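Local coordinates for protein beta-catenin homolog sys-1 (Caenorhabditis elegans, PDB 3C2G) that acts as a beta-catenin-type transcription coregulator in the Wnt asymmetry pathway, its armadillo domain directly binding the TCF transcription factor POP-1, at residues A288-V293 and K306-V311; T320-I325 and Q357-I362; N324-L329 and T346-N351; L330-I335 and D339-S344; I362-N367 and N406-M411. All coordinates share one frame; numbering follows the deposited sequence.

How the interactions relate
The five contacts form a continuous stretch of the armadillo superhelix. Interaction 1 packs against interaction 3, their centres about 10 Å apart, through pairs such as Thr290 and Ile325. Interactions 3 and 4 join the same two helices, 325-335 and 339-352, at successive levels, with centres about 9 Å apart. Interaction 2 shares Asn324 and Ile325 with interaction 3, and Ile362 with interaction 5; the centres of interactions 2 and 5 lie about 11 Å apart. By contrast, interactions 1 and 5 do not touch, their nearest atoms being about 12 Å apart. The bound POP-1 peptide reaches residues in all five: Leu309, Tyr343, Asn351, Lys360 and Asn407 are among those it meets.

Interaction 1. Residues A288-V293 and K306-V311; sequences AITTVV and KLLLQV
Ile289 sends its CG1 branch along the side of its backbone N (chi1 -63°), and the extended second torsion (chi2 169°) carries CD1 out to Leu307 and Leu308. The same first torsion sets CG2 opposite that N, where it lies against the branch point of Leu308, with Ile289 CG2 3.5 Å from Leu308 CG. Ile289 CD1 in turn comes within 3.6 Å of Leu307 CD2 and 3.8 Å of Leu308 CD2. Ile289 and Leu307 run at roughly right angles, whereas Ile289 and Leu308 lie alongside each other, pointing opposite ways. Thr290 adds its methyl, CG2 standing 4.0 Å from Leu308 CD1, while its hydroxyl is kept for Gly287 O in the preceding turn; a threonine thus serves the core with one branch and the helix with the other. Helix 285-292 and helix 298-311 are consecutive in this armadillo domain; the axes of the two short segments approach to 10.6 Å and their N-to-C directions differ by 159°, nearly antiparallel. Branched aliphatic residues suit such a buried seam because they fill it without bringing polar atoms. With an alanine in place of Leu308, Ile289 CG2 and Thr290 CG2 would probably lose their partner and a gap would open beside Leu329. Phe280 of helix 274-282 covers Ile289 and Leu307, and Leu308 packs on Leu329 of helix 325-335.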
# COMPACT_ATOMS: atom_id res chain seq x y z
N ALA A 288 7.71 -14.99 -7.04
CA ALA A 288 8.99 -14.31 -6.91
C ALA A 288 9.13 -13.65 -5.53
O ALA A 288 10.12 -13.85 -4.83
CB ALA A 288 9.16 -13.30 -8.01
N ILE A 289 8.14 -12.87 -5.14
CA ILE A 289 8.16 -12.24 -3.83
C ILE A 289 8.33 -13.24 -2.69
O ILE A 289 9.16 -13.04 -1.80
CB ILE A 289 6.89 -11.40 -3.59
CG1 ILE A 289 6.83 -10.26 -4.60
CG2 ILE A 289 6.88 -10.84 -2.18
CD1 ILE A 289 5.49 -9.56 -4.59
N THR A 290 7.56 -14.33 -2.73
CA THR A 290 7.57 -15.28 -1.63
C THR A 290 8.88 -16.04 -1.55
O THR A 290 9.31 -16.39 -0.45
CB THR A 290 6.32 -16.22 -1.61
OG1 THR A 290 6.32 -17.05 -2.77
CG2 THR A 290 5.04 -15.42 -1.62
N THR A 291 9.53 -16.27 -2.70
CA THR A 291 10.86 -16.89 -2.74
C THR A 291 11.89 -15.99 -2.05
O THR A 291 12.71 -16.47 -1.26
CB THR A 291 11.33 -17.15 -4.19
OG1 THR A 291 10.40 -18.02 -4.84
CG2 THR A 291 12.74 -17.79 -4.24
N VAL A 292 11.83 -14.70 -2.36
CA VAL A 292 12.80 -13.72 -1.92
C VAL A 292 12.68 -13.45 -0.43
O VAL A 292 13.70 -13.30 0.25
CB VAL A 292 12.70 -12.41 -2.75
CG1 VAL A 292 13.42 -11.24 -2.06
CG2 VAL A 292 13.27 -12.64 -4.16
N VAL A 293 11.46 -13.41 0.09
CA VAL A 293 11.27 -13.15 1.51
C VAL A 293 11.60 -14.33 2.42
O VAL A 293 11.36 -14.27 3.62
CB VAL A 293 9.87 -12.57 1.85
CG1 VAL A 293 9.63 -11.28 1.08
CG2 VAL A 293 8.76 -13.59 1.60
N LYS A 306 4.49 -5.95 1.96
CA LYS A 306 3.80 -4.72 1.53
C LYS A 306 3.34 -4.80 0.07
O LYS A 306 2.20 -4.46 -0.25
CB LYS A 306 4.74 -3.52 1.70
CG LYS A 306 4.11 -2.14 1.57
CD LYS A 306 5.22 -1.07 1.43
CE LYS A 306 4.70 0.39 1.49
NZ LYS A 306 3.50 0.68 0.63
N LEU A 307 4.23 -5.27 -0.80
CA LEU A 307 3.90 -5.46 -2.20
C LEU A 307 2.89 -6.61 -2.43
O LEU A 307 2.01 -6.50 -3.27
CB LEU A 307 5.19 -5.68 -3.01
CG LEU A 307 5.05 -5.81 -4.54
CD1 LEU A 307 4.42 -4.57 -5.19
CD2 LEU A 307 6.38 -6.17 -5.21
N LEU A 308 3.03 -7.70 -1.68
CA LEU A 308 2.06 -8.78 -1.70
C LEU A 308 0.68 -8.24 -1.36
O LEU A 308 -0.28 -8.52 -2.07
CB LEU A 308 2.44 -9.89 -0.72
CG LEU A 308 3.50 -10.86 -1.22
CD1 LEU A 308 3.84 -11.87 -0.14
CD2 LEU A 308 3.05 -11.57 -2.47
N LEU A 309 0.60 -7.45 -0.30
CA LEU A 309 -0.66 -6.83 0.08
C LEU A 309 -1.25 -6.09 -1.12
O LEU A 309 -2.43 -6.24 -1.43
CB LEU A 309 -0.43 -5.87 1.25
CG LEU A 309 -1.67 -5.19 1.83
CD1 LEU A 309 -2.66 -6.24 2.38
CD2 LEU A 309 -1.33 -4.13 2.89
N GLN A 310 -0.42 -5.33 -1.82
CA GLN A 310 -0.89 -4.43 -2.84
C GLN A 310 -1.48 -5.16 -4.03
O GLN A 310 -2.33 -4.63 -4.71
CB GLN A 310 0.28 -3.58 -3.31
CG GLN A 310 -0.13 -2.32 -4.04
CD GLN A 310 1.08 -1.50 -4.48
OE1 GLN A 310 1.99 -1.27 -3.68
NE2 GLN A 310 1.09 -1.08 -5.75
N VAL A 311 -1.00 -6.37 -4.29
CA VAL A 311 -1.42 -7.13 -5.48
C VAL A 311 -2.45 -8.23 -5.15
O VAL A 311 -2.82 -9.02 -6.02
CB VAL A 311 -0.20 -7.77 -6.24
CG1 VAL A 311 0.83 -6.70 -6.61
CG2 VAL A 311 0.45 -8.89 -5.42

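Interaction 2. Residues T320-I325 and Q357-I362; sequences TPLENI and QHVKDI
Leu322 and Val359 meet methyl to methyl, Leu322 CD1 lying 3.8 Å from Val359 CG2. Beside them Ile362 reaches back to the loop: its CG2 is 4.0 Å from Leu322 O, and its CD1 meets the side chain of Glu323, 4.0 Å from Glu323 CG and 3.6 Å from Glu323 OE2. A bend in the glutamate chain (chi2 68°) brings both CG and the carboxylate end alongside that methyl, OE2 nearest, which suits a residue at the exposed margin. In this armadillo domain the contact places the loop leading into helix 325-335 against helix 357-365, two helices on. A water bridges the two segments, hydrogen-bonded to Thr320 O at 2.6 Å and to His358 NE2 at 3.1 Å. Val359 CG2 also lies over one face of the His358 ring, 3.6 Å above its plane and toward the rim. Farther out, Leu326 packs on both Val359 and Ile362, while Lys360 of the same helix makes a salt bridge to an acidic side chain of the bound POP-1 peptide.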
# COMPACT_ATOMS: atom_id res chain seq x y z
N THR A 320 -2.98 -18.75 -10.35
CA THR A 320 -1.61 -19.00 -9.90
C THR A 320 -1.54 -20.21 -8.98
O THR A 320 -2.35 -20.32 -8.08
CB THR A 320 -1.03 -17.74 -9.19
OG1 THR A 320 -0.76 -16.74 -10.18
CG2 THR A 320 0.27 -18.04 -8.44
N PRO A 321 -0.58 -21.13 -9.21
CA PRO A 321 -0.38 -22.24 -8.27
C PRO A 321 -0.06 -21.73 -6.87
O PRO A 321 0.98 -21.13 -6.66
CB PRO A 321 0.83 -22.99 -8.86
CG PRO A 321 0.83 -22.64 -10.32
CD PRO A 321 0.36 -21.21 -10.35
N LEU A 322 -0.95 -21.98 -5.92
CA LEU A 322 -0.79 -21.46 -4.57
C LEU A 322 -0.52 -22.54 -3.51
O LEU A 322 -0.40 -22.23 -2.32
CB LEU A 322 -2.00 -20.58 -4.20
CG LEU A 322 -2.01 -19.20 -4.89
CD1 LEU A 322 -3.33 -18.49 -4.72
CD2 LEU A 322 -0.89 -18.31 -4.41
N GLU A 323 -0.38 -23.78 -3.96
CA GLU A 323 -0.23 -24.93 -3.06
C GLU A 323 1.02 -24.84 -2.18
O GLU A 323 1.06 -25.42 -1.10
CB GLU A 323 -0.22 -26.26 -3.83
CG GLU A 323 -1.50 -26.61 -4.61
CD GLU A 323 -1.77 -25.68 -5.81
OE1 GLU A 323 -0.82 -25.07 -6.37
OE2 GLU A 323 -2.97 -25.56 -6.20
N ASN A 324 2.03 -24.12 -2.64
CA ASN A 324 3.26 -23.97 -1.87
C ASN A 324 3.41 -22.59 -1.26
O ASN A 324 3.78 -22.47 -0.09
CB ASN A 324 4.48 -24.32 -2.73
CG ASN A 324 4.43 -25.76 -3.24
OD1 ASN A 324 4.56 -26.71 -2.46
ND2 ASN A 324 4.24 -25.92 -4.55
N ILE A 325 3.09 -21.56 -2.04
CA ILE A 325 3.12 -20.17 -1.60
C ILE A 325 2.27 -19.96 -0.34
O ILE A 325 2.74 -19.40 0.66
CB ILE A 325 2.63 -19.22 -2.74
CG1 ILE A 325 3.68 -19.11 -3.85
CG2 ILE A 325 2.28 -17.84 -2.22
CD1 ILE A 325 3.11 -18.58 -5.14
N GLN A 357 -12.64 -21.07 -4.41
CA GLN A 357 -12.90 -22.25 -3.60
C GLN A 357 -11.65 -23.08 -3.36
O GLN A 357 -11.31 -23.37 -2.21
CB GLN A 357 -13.99 -23.11 -4.25
CG GLN A 357 -14.61 -24.11 -3.30
CD GLN A 357 -15.14 -23.45 -2.04
OE1 GLN A 357 -15.98 -22.54 -2.11
NE2 GLN A 357 -14.65 -23.89 -0.89
N HIS A 358 -10.96 -23.47 -4.44
CA HIS A 358 -9.71 -24.24 -4.35
C HIS A 358 -8.64 -23.55 -3.46
O HIS A 358 -7.89 -24.24 -2.77
CB HIS A 358 -9.15 -24.57 -5.74
CG HIS A 358 -8.68 -23.37 -6.50
ND1 HIS A 358 -9.55 -22.48 -7.11
CD2 HIS A 358 -7.43 -22.92 -6.76
CE1 HIS A 358 -8.85 -21.53 -7.70
NE2 HIS A 358 -7.57 -21.77 -7.51
N VAL A 359 -8.62 -22.22 -3.45
CA VAL A 359 -7.69 -21.46 -2.58
C VAL A 359 -8.12 -21.54 -1.11
O VAL A 359 -7.28 -21.73 -0.22
CB VAL A 359 -7.52 -19.98 -3.05
CG1 VAL A 359 -6.69 -19.21 -2.06
CG2 VAL A 359 -6.86 -19.91 -4.43
N LYS A 360 -9.42 -21.40 -0.86
CA LYS A 360 -9.97 -21.68 0.46
C LYS A 360 -9.56 -23.08 0.93
O LYS A 360 -9.18 -23.27 2.10
CB LYS A 360 -11.49 -21.55 0.43
CG LYS A 360 -11.98 -20.14 0.60
CD LYS A 360 -13.00 -19.77 -0.44
CE LYS A 360 -14.25 -19.28 0.22
NZ LYS A 360 -14.92 -18.15 -0.48
N ASP A 361 -9.62 -24.06 0.02
CA ASP A 361 -9.28 -25.44 0.39
C ASP A 361 -7.82 -25.55 0.81
O ASP A 361 -7.51 -26.18 1.83
CB ASP A 361 -9.60 -26.42 -0.74
CG ASP A 361 -11.10 -26.63 -0.95
OD1 ASP A 361 -11.89 -26.42 0.01
OD2 ASP A 361 -11.50 -27.00 -2.07
N ILE A 362 -6.93 -24.91 0.06
CA ILE A 362 -5.51 -24.91 0.43
C ILE A 362 -5.34 -24.33 1.84
O ILE A 362 -4.74 -24.95 2.72
CB ILE A 362 -4.65 -24.18 -0.62
CG1 ILE A 362 -4.64 -24.99 -1.92
CG2 ILE A 362 -3.23 -23.94 -0.09
CD1 ILE A 362 -4.40 -24.18 -3.19
O HOH W 1 -4.90 -20.15 -7.61

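Interaction 3. Residues N324-L329 and T346-N351; sequences NILPFL and TGFLSN
Next to Phe348 and Leu349, which meet Leu326 and Leu329 across the contact, Ser350 OG donates to Gly347 O at 2.6 Å, approaching tilted 28° from the carbonyl plane. The same hydroxyl is also bonded to Arg403 NH2, so this buried polar atom is gripped from its own helix and from helix 388-409. The residues that cross to helix 325-335 are apolar. Phe348 has CG opposite its backbone N (chi1 174°), which turns the ring toward helix 325-335. There Leu329 CD1 comes within 3.6 Å of Phe348 CE2, the two side chains crossing at about a right angle. Leu326 CD1 arrives at the ring edge, close to its plane and 4.4 Å from Phe348 CE2, and packs more closely on Leu349, with Leu326 CD1 3.9 Å from Leu349 CD1. A phenylalanine suits this place because its flat ring helps span the 11.5 Å between the segment axes. Thr290 backs Leu329 from helix 285-292. At the peptide side Asn351 ND2 bonds the backbone of bound POP-1. Two successive helices packed at 145° through such an aliphatic and aromatic layer, with a polar residue turned to the ligand, fit the groove-forming architecture of an armadillo domain.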
# COMPACT_ATOMS: atom_id res chain seq x y z
N ASN A 324 2.03 -24.12 -2.64
CA ASN A 324 3.26 -23.97 -1.87
C ASN A 324 3.41 -22.59 -1.26
O ASN A 324 3.78 -22.47 -0.09
CB ASN A 324 4.48 -24.32 -2.73
CG ASN A 324 4.43 -25.76 -3.24
OD1 ASN A 324 4.56 -26.71 -2.46
ND2 ASN A 324 4.24 -25.92 -4.55
N ILE A 325 3.09 -21.56 -2.04
CA ILE A 325 3.12 -20.17 -1.60
C ILE A 325 2.27 -19.96 -0.34
O ILE A 325 2.74 -19.40 0.66
CB ILE A 325 2.63 -19.22 -2.74
CG1 ILE A 325 3.68 -19.11 -3.85
CG2 ILE A 325 2.28 -17.84 -2.22
CD1 ILE A 325 3.11 -18.58 -5.14
N LEU A 326 1.03 -20.42 -0.38
CA LEU A 326 0.11 -20.10 0.70
C LEU A 326 0.52 -20.68 2.04
O LEU A 326 0.58 -19.94 3.02
CB LEU A 326 -1.33 -20.47 0.33
CG LEU A 326 -2.49 -19.78 1.05
CD1 LEU A 326 -2.22 -18.33 1.36
CD2 LEU A 326 -3.71 -19.86 0.16
N PRO A 327 0.83 -22.00 2.11
CA PRO A 327 1.33 -22.51 3.39
C PRO A 327 2.56 -21.78 3.91
O PRO A 327 2.69 -21.58 5.12
CB PRO A 327 1.67 -23.96 3.07
CG PRO A 327 0.79 -24.30 1.94
CD PRO A 327 0.70 -23.07 1.11
N PHE A 328 3.45 -21.37 3.01
CA PHE A 328 4.63 -20.62 3.42
C PHE A 328 4.24 -19.32 4.08
O PHE A 328 4.71 -18.99 5.16
CB PHE A 328 5.58 -20.36 2.24
CG PHE A 328 6.72 -19.43 2.57
CD1 PHE A 328 7.87 -19.92 3.20
CD2 PHE A 328 6.64 -18.07 2.27
CE1 PHE A 328 8.93 -19.05 3.52
CE2 PHE A 328 7.68 -17.21 2.59
CZ PHE A 328 8.84 -17.70 3.22
N LEU A 329 3.36 -18.57 3.43
CA LEU A 329 2.87 -17.31 3.98
C LEU A 329 2.12 -17.46 5.31
O LEU A 329 2.27 -16.63 6.20
CB LEU A 329 2.03 -16.56 2.95
CG LEU A 329 2.83 -16.11 1.71
CD1 LEU A 329 1.93 -15.49 0.68
CD2 LEU A 329 3.98 -15.14 2.08
N THR A 346 -2.10 -11.00 6.72
CA THR A 346 -3.51 -11.25 6.93
C THR A 346 -4.37 -10.50 5.91
O THR A 346 -5.44 -10.97 5.53
CB THR A 346 -3.99 -10.91 8.38
OG1 THR A 346 -3.77 -9.53 8.67
CG2 THR A 346 -3.30 -11.78 9.42
N GLY A 347 -3.90 -9.31 5.49
CA GLY A 347 -4.57 -8.52 4.47
C GLY A 347 -4.55 -9.27 3.15
O GLY A 347 -5.57 -9.40 2.49
N PHE A 348 -3.39 -9.80 2.80
CA PHE A 348 -3.23 -10.65 1.63
C PHE A 348 -4.11 -11.92 1.67
O PHE A 348 -4.70 -12.30 0.66
CB PHE A 348 -1.75 -11.05 1.49
CG PHE A 348 -1.51 -12.05 0.41
CD1 PHE A 348 -1.31 -11.64 -0.90
CD2 PHE A 348 -1.50 -13.41 0.69
CE1 PHE A 348 -1.09 -12.57 -1.92
CE2 PHE A 348 -1.30 -14.34 -0.32
CZ PHE A 348 -1.09 -13.93 -1.62
N LEU A 349 -4.16 -12.57 2.82
CA LEU A 349 -4.94 -13.78 3.01
C LEU A 349 -6.42 -13.52 2.73
O LEU A 349 -7.06 -14.27 1.99
CB LEU A 349 -4.74 -14.29 4.44
CG LEU A 349 -5.32 -15.64 4.82
CD1 LEU A 349 -4.82 -16.77 3.88
CD2 LEU A 349 -5.03 -15.95 6.29
N SER A 350 -6.93 -12.42 3.27
CA SER A 350 -8.35 -12.06 3.11
C SER A 350 -8.75 -11.89 1.66
O SER A 350 -9.82 -12.34 1.27
CB SER A 350 -8.71 -10.82 3.91
OG SER A 350 -7.98 -9.71 3.43
N ASN A 351 -7.90 -11.25 0.85
CA ASN A 351 -8.17 -11.08 -0.58
C ASN A 351 -7.94 -12.34 -1.40
O ASN A 351 -8.69 -12.62 -2.33
CB ASN A 351 -7.35 -9.94 -1.19
CG ASN A 351 -7.82 -8.58 -0.73
OD1 ASN A 351 -8.98 -8.37 -0.40
ND2 ASN A 351 -6.89 -7.62 -0.73

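Interaction 4. Residues L330-I335 and D339-S344; sequences LRLIEI and DEVIYS
Ile342 makes the close part of this contact: its CD1 reaches the end of the facing helix and lies 3.2 Å from Ile333 O, a tight methyl-to-carbonyl van der Waals contact, not a hydrogen bond. The placement follows from CG1 standing beside the backbone N of Ile342 (chi1 -56°), with the chain then bent (chi2 -48°), turning the terminal methyl inward. The rest is looser. Ile333 CG2 is 4.4 Å from Ile342 CD1, and the only other pair, Leu332 CD2 and Val341 CG1, stands 4.3 Å apart. On the outer side Glu334 and Ile335 head away from the contact and are exposed. Beta-branched and leucine side chains suit the inner face, where the two helices come together after a turn of three residues and the backbones approach to 5.5 Å between Ile333 CA and Ile342 CA. Within its helix Ser344 donates from both OG (2.9 Å) and N to Glu340 O, from opposite faces of the carbonyl plane. Helix 368-377 covers the isoleucine pair through Ile375, and helix 298-311 supplies Cys305 and Ile301 against Leu332 and Val341. Helix 388-409 touches Ile342 through Ile397, and its Lys390 and Arg393 make salt bridges with Asp339 and Glu340.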
# COMPACT_ATOMS: atom_id res chain seq x y z
N LEU A 330 1.33 -18.52 5.47
CA LEU A 330 0.68 -18.78 6.75
C LEU A 330 1.69 -19.03 7.85
O LEU A 330 1.52 -18.55 8.96
CB LEU A 330 -0.31 -19.94 6.64
CG LEU A 330 -1.49 -19.60 5.75
CD1 LEU A 330 -2.20 -20.85 5.29
CD2 LEU A 330 -2.43 -18.64 6.46
N ARG A 331 2.75 -19.78 7.53
CA ARG A 331 3.82 -20.04 8.47
C ARG A 331 4.50 -18.74 8.88
O ARG A 331 4.76 -18.51 10.06
CB ARG A 331 4.84 -20.99 7.86
CG ARG A 331 5.62 -21.81 8.89
CD ARG A 331 6.51 -22.88 8.22
NE ARG A 331 5.84 -23.55 7.08
CZ ARG A 331 6.32 -23.58 5.83
NH1 ARG A 331 7.49 -23.01 5.54
NH2 ARG A 331 5.63 -24.20 4.87
N LEU A 332 4.78 -17.89 7.90
CA LEU A 332 5.36 -16.57 8.15
C LEU A 332 4.51 -15.74 9.10
O LEU A 332 5.02 -15.18 10.06
CB LEU A 332 5.57 -15.82 6.83
CG LEU A 332 6.40 -14.54 6.96
CD1 LEU A 332 7.84 -14.90 7.34
CD2 LEU A 332 6.35 -13.71 5.68
N ILE A 333 3.21 -15.64 8.83
CA ILE A 333 2.29 -14.88 9.67
C ILE A 333 2.26 -15.44 11.10
O ILE A 333 2.20 -14.69 12.08
CB ILE A 333 0.88 -14.87 9.04
CG1 ILE A 333 0.86 -13.99 7.80
CG2 ILE A 333 -0.17 -14.39 10.02
CD1 ILE A 333 -0.19 -14.42 6.78
N GLU A 334 2.33 -16.76 11.21
CA GLU A 334 2.33 -17.45 12.49
C GLU A 334 3.52 -17.10 13.40
O GLU A 334 3.33 -16.90 14.60
CB GLU A 334 2.28 -18.97 12.25
CG GLU A 334 1.99 -19.81 13.49
CD GLU A 334 1.97 -21.31 13.18
OE1 GLU A 334 2.59 -21.73 12.18
OE2 GLU A 334 1.33 -22.06 13.95
N ILE A 335 4.74 -17.01 12.84
CA ILE A 335 5.94 -16.80 13.67
C ILE A 335 6.58 -15.40 13.64
O ILE A 335 7.30 -15.04 14.57
CB ILE A 335 7.04 -17.91 13.49
CG1 ILE A 335 8.16 -17.49 12.52
CG2 ILE A 335 6.43 -19.30 13.21
CD1 ILE A 335 7.90 -17.74 11.04
N ASP A 339 4.14 -6.48 13.73
CA ASP A 339 2.77 -6.20 13.34
C ASP A 339 2.57 -5.78 11.90
O ASP A 339 1.51 -6.05 11.33
CB ASP A 339 2.14 -5.18 14.29
CG ASP A 339 1.84 -5.76 15.67
OD1 ASP A 339 1.73 -7.00 15.80
OD2 ASP A 339 1.72 -4.96 16.62
N GLU A 340 3.57 -5.13 11.30
CA GLU A 340 3.45 -4.71 9.91
C GLU A 340 3.38 -5.93 9.01
O GLU A 340 2.63 -5.95 8.04
CB GLU A 340 4.62 -3.82 9.49
CG GLU A 340 4.57 -2.40 10.03
CD GLU A 340 3.32 -1.63 9.59
OE1 GLU A 340 2.90 -1.78 8.42
OE2 GLU A 340 2.78 -0.86 10.43
N VAL A 341 4.16 -6.94 9.35
CA VAL A 341 4.16 -8.17 8.59
C VAL A 341 2.83 -8.91 8.79
O VAL A 341 2.25 -9.40 7.83
CB VAL A 341 5.39 -9.05 8.94
CG1 VAL A 341 5.32 -10.39 8.27
CG2 VAL A 341 6.67 -8.35 8.51
N ILE A 342 2.33 -8.95 10.03
CA ILE A 342 1.05 -9.58 10.33
C ILE A 342 -0.05 -8.86 9.56
O ILE A 342 -0.95 -9.49 9.00
CB ILE A 342 0.70 -9.56 11.84
CG1 ILE A 342 1.80 -10.21 12.70
CG2 ILE A 342 -0.64 -10.22 12.09
CD1 ILE A 342 2.29 -11.53 12.21
N TYR A 343 0.03 -7.54 9.55
CA TYR A 343 -0.95 -6.72 8.87
C TYR A 343 -0.98 -7.04 7.39
O TYR A 343 -2.06 -7.28 6.84
CB TYR A 343 -0.66 -5.25 9.07
CG TYR A 343 -1.47 -4.35 8.18
CD1 TYR A 343 -2.86 -4.20 8.39
CD2 TYR A 343 -0.86 -3.63 7.14
CE1 TYR A 343 -3.62 -3.37 7.58
CE2 TYR A 343 -1.61 -2.79 6.31
CZ TYR A 343 -2.99 -2.66 6.53
OH TYR A 343 -3.75 -1.82 5.72
N SER A 344 0.19 -7.08 6.75
CA SER A 344 0.29 -7.35 5.32
C SER A 344 -0.16 -8.76 4.97
O SER A 344 -0.91 -8.95 4.02
CB SER A 344 1.72 -7.14 4.83
OG SER A 344 2.21 -5.86 5.16

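Interaction 5. Residues I362-N367 and N406-M411; sequences IAIRSN and NNFLMM
Ala363 and Ile364, in the last turn of a helix that closes in a Schellman motif, receive the ring of Phe408. Ala363 CB stands at the ring's edge, near its plane, 3.8 Å from Phe408 CZ; a residue with so small a side chain lets the phenylalanine come right up to the helix. Ile364 runs past the ring in the opposite direction, its CG1 4.2 Å from Phe408 CE1. Its own tip is met by Met411, which was modelled as selenomethionine: Ile364 CD1 and Met411 SE face one another tip to tip at 4.2 Å. Phe408 holds CG beside its backbone N (chi1 -73°), and this swings the ring across to helix 357-365. Within the armadillo domain the contact ties that short helix to the end of the long helix 388-409. The Schellman closure itself rests on Asn367, whose positive phi of 70° ends the helix as the C-prime residue; asparagine takes such a conformation more readily than most residues. Its N bonds Ile364 O at 2.9 Å, and the N of the following residue turns back to Ala363 O. Ile364 also touches Glu427 of helix 425-432, while Asn407, next to the phenylalanine, bonds the backbone of the bound POP-1 peptide through OD1.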
# COMPACT_ATOMS: atom_id res chain seq x y z
N ILE A 362 -6.93 -24.91 0.06
CA ILE A 362 -5.51 -24.91 0.43
C ILE A 362 -5.34 -24.33 1.84
O ILE A 362 -4.74 -24.95 2.72
CB ILE A 362 -4.65 -24.18 -0.62
CG1 ILE A 362 -4.64 -24.99 -1.92
CG2 ILE A 362 -3.23 -23.94 -0.09
CD1 ILE A 362 -4.40 -24.18 -3.19
N ALA A 363 -5.91 -23.15 2.05
CA ALA A 363 -5.85 -22.49 3.34
C ALA A 363 -6.33 -23.40 4.49
O ALA A 363 -5.63 -23.57 5.50
CB ALA A 363 -6.62 -21.20 3.28
N ILE A 364 -7.50 -24.01 4.33
CA ILE A 364 -8.03 -24.90 5.38
C ILE A 364 -7.10 -26.06 5.72
O ILE A 364 -6.89 -26.36 6.90
CB ILE A 364 -9.45 -25.41 5.01
CG1 ILE A 364 -10.47 -24.29 5.20
CG2 ILE A 364 -9.85 -26.63 5.83
CD1 ILE A 364 -11.69 -24.48 4.36
N ARG A 365 -6.51 -26.70 4.71
CA ARG A 365 -5.58 -27.81 4.95
C ARG A 365 -4.30 -27.35 5.63
O ARG A 365 -3.58 -28.17 6.21
CB ARG A 365 -5.25 -28.55 3.65
CG ARG A 365 -6.38 -29.41 3.12
CD ARG A 365 -5.92 -30.35 2.00
NE ARG A 365 -5.87 -29.70 0.69
CZ ARG A 365 -4.77 -29.20 0.13
NH1 ARG A 365 -3.60 -29.28 0.76
NH2 ARG A 365 -4.83 -28.62 -1.07
N SER A 366 -4.00 -26.06 5.57
CA SER A 366 -2.85 -25.56 6.30
C SER A 366 -3.26 -24.87 7.60
O SER A 366 -2.46 -24.14 8.19
CB SER A 366 -2.01 -24.65 5.41
OG SER A 366 -1.74 -25.30 4.18
N ASN A 367 -4.50 -25.11 8.03
CA ASN A 367 -5.00 -24.60 9.30
C ASN A 367 -5.21 -23.10 9.35
O ASN A 367 -5.10 -22.49 10.41
CB ASN A 367 -4.10 -25.05 10.47
CG ASN A 367 -4.50 -26.41 11.04
OD1 ASN A 367 -5.24 -27.18 10.41
ND2 ASN A 367 -4.02 -26.71 12.25
N ASN A 406 -14.98 -14.67 7.36
CA ASN A 406 -16.27 -14.49 6.71
C ASN A 406 -16.29 -15.03 5.29
O ASN A 406 -17.30 -15.58 4.85
CB ASN A 406 -16.69 -13.02 6.76
CG ASN A 406 -16.91 -12.51 8.19
OD1 ASN A 406 -16.91 -13.28 9.16
ND2 ASN A 406 -17.10 -11.20 8.32
N ASN A 407 -15.17 -14.89 4.58
CA ASN A 407 -15.02 -15.50 3.25
C ASN A 407 -15.03 -17.03 3.28
O ASN A 407 -15.42 -17.65 2.29
CB ASN A 407 -13.77 -14.97 2.54
CG ASN A 407 -13.90 -13.51 2.15
OD1 ASN A 407 -15.01 -12.99 2.02
ND2 ASN A 407 -12.76 -12.83 1.97
N PHE A 408 -14.64 -17.63 4.40
CA PHE A 408 -14.76 -19.08 4.59
C PHE A 408 -16.19 -19.53 4.89
O PHE A 408 -16.68 -20.48 4.30
CB PHE A 408 -13.87 -19.58 5.74
CG PHE A 408 -12.42 -19.60 5.42
CD1 PHE A 408 -11.94 -20.25 4.30
CD2 PHE A 408 -11.51 -18.99 6.27
CE1 PHE A 408 -10.59 -20.27 4.01
CE2 PHE A 408 -10.15 -19.01 6.00
CZ PHE A 408 -9.69 -19.65 4.86
N LEU A 409 -16.85 -18.85 5.83
CA LEU A 409 -18.12 -19.33 6.37
C LEU A 409 -19.24 -19.41 5.34
O LEU A 409 -20.20 -20.15 5.53
CB LEU A 409 -18.55 -18.52 7.60
CG LEU A 409 -17.62 -18.60 8.83
CD1 LEU A 409 -17.96 -17.55 9.89
CD2 LEU A 409 -17.61 -20.00 9.43
N MSE A 410 -19.10 -18.68 4.24
CA MSE A 410 -20.06 -18.73 3.13
C MSE A 410 -20.30 -20.15 2.63
O MSE A 410 -21.45 -20.57 2.47
CB MSE A 410 -19.56 -17.86 1.98
CG MSE A 410 -19.16 -16.46 2.40
SE MSE A 410 -20.62 -15.14 2.38
CE MSE A 410 -22.06 -16.10 3.32
N MSE A 411 -19.21 -20.89 2.42
CA MSE A 411 -19.24 -22.29 1.99
C MSE A 411 -20.34 -23.12 2.65
O MSE A 411 -21.00 -23.91 1.99
CB MSE A 411 -17.90 -22.97 2.31
CG MSE A 411 -16.71 -22.47 1.51
SE MSE A 411 -15.02 -23.18 2.24
CE MSE A 411 -15.38 -25.11 2.10